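Side-chain contact in LbaCas13a H328A (C2c2) (Lachnospiraceae bacterium NK4A179, PDB 5WLH), which is a CRISPR-Cas13a RNA-guided, A-cleaving ribonuclease that binds pre-crRNA and probably cuts target RNA: residues 560-563 and 564-567. Numbering follows the deposited sequence.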
ATOM      1  N   ARG A 560      -1.450 -11.822 -36.701  1.00 32.54           N
ATOM      2  CA  ARG A 560      -2.731 -11.142 -36.521  1.00 32.91           C
ATOM      3  C   ARG A 560      -3.698 -11.984 -35.704  1.00 36.32           C
ATOM      4  O   ARG A 560      -4.376 -11.462 -34.809  1.00 37.59           O
ATOM      5  CB  ARG A 560      -3.367 -10.791 -37.860  1.00 35.18           C
ATOM      6  CG  ARG A 560      -4.704 -10.086 -37.697  1.00 34.87           C
ATOM      7  CD  ARG A 560      -5.428  -9.939 -39.015  1.00 39.02           C
ATOM      8  NE  ARG A 560      -4.659  -9.107 -39.925  1.00 36.33           N
ATOM      9  CZ  ARG A 560      -5.061  -8.753 -41.137  1.00 40.79           C
ATOM     10  NH1 ARG A 560      -6.237  -9.173 -41.599  1.00 40.99           N
ATOM     11  NH2 ARG A 560      -4.285  -7.982 -41.885  1.00 40.45           N
ATOM     12  N   ASP A 561      -3.796 -13.284 -36.003  1.00 30.88           N
ATOM     13  CA  ASP A 561      -4.714 -14.119 -35.239  1.00 30.83           C
ATOM     14  C   ASP A 561      -4.255 -14.255 -33.791  1.00 31.07           C
ATOM     15  O   ASP A 561      -5.091 -14.345 -32.883  1.00 35.30           O
ATOM     16  CB  ASP A 561      -4.853 -15.497 -35.897  1.00 36.04           C
ATOM     17  CG  ASP A 561      -5.771 -15.477 -37.123  1.00 41.85           C
ATOM     18  OD1 ASP A 561      -6.237 -14.383 -37.518  1.00 39.77           O
ATOM     19  OD2 ASP A 561      -6.013 -16.561 -37.697  1.00 46.09           O
ATOM     20  N   THR A 562      -2.940 -14.271 -33.554  1.00 33.00           N
ATOM     21  CA  THR A 562      -2.437 -14.306 -32.182  1.00 32.93           C
ATOM     22  C   THR A 562      -2.811 -13.031 -31.430  1.00 33.01           C
ATOM     23  O   THR A 562      -3.315 -13.092 -30.299  1.00 28.70           O
ATOM     24  CB  THR A 562      -0.925 -14.511 -32.183  1.00 36.09           C
ATOM     25  OG1 THR A 562      -0.611 -15.685 -32.941  1.00 35.60           O
ATOM     26  CG2 THR A 562      -0.404 -14.676 -30.755  1.00 33.83           C
ATOM     27  N   ILE A 563      -2.600 -11.868 -32.053  1.00 29.42           N
ATOM     28  CA  ILE A 563      -2.987 -10.604 -31.421  1.00 26.86           C
ATOM     29  C   ILE A 563      -4.473 -10.610 -31.090  1.00 27.56           C
ATOM     30  O   ILE A 563      -4.891 -10.187 -30.006  1.00 30.00           O
ATOM     31  CB  ILE A 563      -2.636  -9.416 -32.335  1.00 27.62           C
ATOM     32  CG1 ILE A 563      -1.122  -9.263 -32.500  1.00 28.53           C
ATOM     33  CG2 ILE A 563      -3.274  -8.149 -31.816  1.00 28.63           C
ATOM     34  CD1 ILE A 563      -0.751  -8.331 -33.652  1.00 27.04           C
ATOM     35  N   LEU A 564      -5.299 -11.092 -32.017  1.00 29.56           N
ATOM     36  CA  LEU A 564      -6.733 -10.996 -31.818  1.00 28.33           C
ATOM     37  C   LEU A 564      -7.252 -11.953 -30.745  1.00 27.41           C
ATOM     38  O   LEU A 564      -8.417 -11.832 -30.354  1.00 27.00           O
ATOM     39  CB  LEU A 564      -7.456 -11.219 -33.156  1.00 30.19           C
ATOM     40  CG  LEU A 564      -7.257 -10.108 -34.200  1.00 31.20           C
ATOM     41  CD1 LEU A 564      -7.938 -10.441 -35.543  1.00 31.54           C
ATOM     42  CD2 LEU A 564      -7.797  -8.806 -33.648  1.00 31.80           C
ATOM     43  N   GLN A 565      -6.431 -12.890 -30.252  1.00 27.23           N
ATOM     44  CA  GLN A 565      -6.828 -13.652 -29.067  1.00 28.16           C
ATOM     45  C   GLN A 565      -7.138 -12.720 -27.901  1.00 32.89           C
ATOM     46  O   GLN A 565      -8.022 -13.000 -27.083  1.00 29.20           O
ATOM     47  CB  GLN A 565      -5.717 -14.624 -28.660  1.00 28.99           C
ATOM     48  CG  GLN A 565      -5.507 -15.795 -29.594  1.00 31.42           C
ATOM     49  CD  GLN A 565      -4.313 -16.651 -29.204  1.00 37.84           C
ATOM     50  OE1 GLN A 565      -3.997 -16.794 -28.031  1.00 39.35           O
ATOM     51  NE2 GLN A 565      -3.655 -17.240 -30.198  1.00 45.55           N
ATOM     52  N   TYR A 566      -6.402 -11.612 -27.803  1.00 33.16           N
ATOM     53  CA  TYR A 566      -6.593 -10.618 -26.753  1.00 27.03           C
ATOM     54  C   TYR A 566      -7.738  -9.669 -27.042  1.00 30.06           C
ATOM     55  O   TYR A 566      -8.127  -8.896 -26.155  1.00 28.83           O
ATOM     56  CB  TYR A 566      -5.296  -9.848 -26.560  1.00 24.75           C
ATOM     57  CG  TYR A 566      -4.234 -10.756 -26.040  1.00 24.79           C
ATOM     58  CD1 TYR A 566      -4.133 -11.007 -24.683  1.00 27.04           C
ATOM     59  CD2 TYR A 566      -3.372 -11.424 -26.905  1.00 25.66           C
ATOM     60  CE1 TYR A 566      -3.196 -11.875 -24.186  1.00 27.34           C
ATOM     61  CE2 TYR A 566      -2.418 -12.291 -26.409  1.00 27.53           C
ATOM     62  CZ  TYR A 566      -2.341 -12.517 -25.049  1.00 28.05           C
ATOM     63  OH  TYR A 566      -1.401 -13.378 -24.534  1.00 25.20           O
ATOM     64  N   PHE A 567      -8.284  -9.715 -28.254  1.00 25.22           N
ATOM     65  CA  PHE A 567      -9.501  -9.005 -28.612  1.00 25.32           C
ATOM     66  C   PHE A 567     -10.653  -9.989 -28.806  1.00 26.04           C
ATOM     67  O   PHE A 567     -11.529  -9.783 -29.648  1.00 30.68           O
ATOM     68  CB  PHE A 567      -9.275  -8.151 -29.861  1.00 28.63           C
ATOM     69  CG  PHE A 567      -8.297  -7.011 -29.654  1.00 26.48           C
ATOM     70  CD1 PHE A 567      -8.739  -5.774 -29.214  1.00 30.68           C
ATOM     71  CD2 PHE A 567      -6.949  -7.181 -29.905  1.00 29.07           C
ATOM     72  CE1 PHE A 567      -7.848  -4.727 -29.022  1.00 30.09           C
ATOM     73  CE2 PHE A 567      -6.047  -6.140 -29.712  1.00 29.68           C
ATOM     74  CZ  PHE A 567      -6.500  -4.908 -29.273  1.00 30.82           C
TER
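Where helix 559-564 runs into the following turn, between Arg560 and Phe567, the backbone bonds change from i+4 to i+3 spacing. Leu564 N still donates to Arg560 O (3.0 Å, 152° at the hydrogen), whereas Gln565 N bonds Thr562 O at 3.1 Å, with only a weak bond to Asp561 O, and Tyr566 N reaches Ile563 O at 3.0 Å. The i+3 bonds mark a tightening of the turn. Ile563 O also lies at the edge of the Tyr566 ring and, 3.6 Å from Phe567 CD2, near the plane of that ring. With CG2 anti to its backbone N, Ile563 runs alongside Phe567, CG2 4.0 Å from CE2, and both side chains rest on Leu595 of helix 588-602. The extended Gln565 chain lies beside Thr562, NE2 3.7 Å from Thr562 CA, while its OE1 accepts from Gln516. An alanine at Gln565 is likely to leave Gln516 without this acceptor and the flank of Thr562 less covered. Tyr566 OH bonds Leu1046 O and Gln516, and Arg560 pairs with Asp588, so polar ends tie this largely buried turn to its surroundings while Ile563 and Phe567 pack together against helix 588-602.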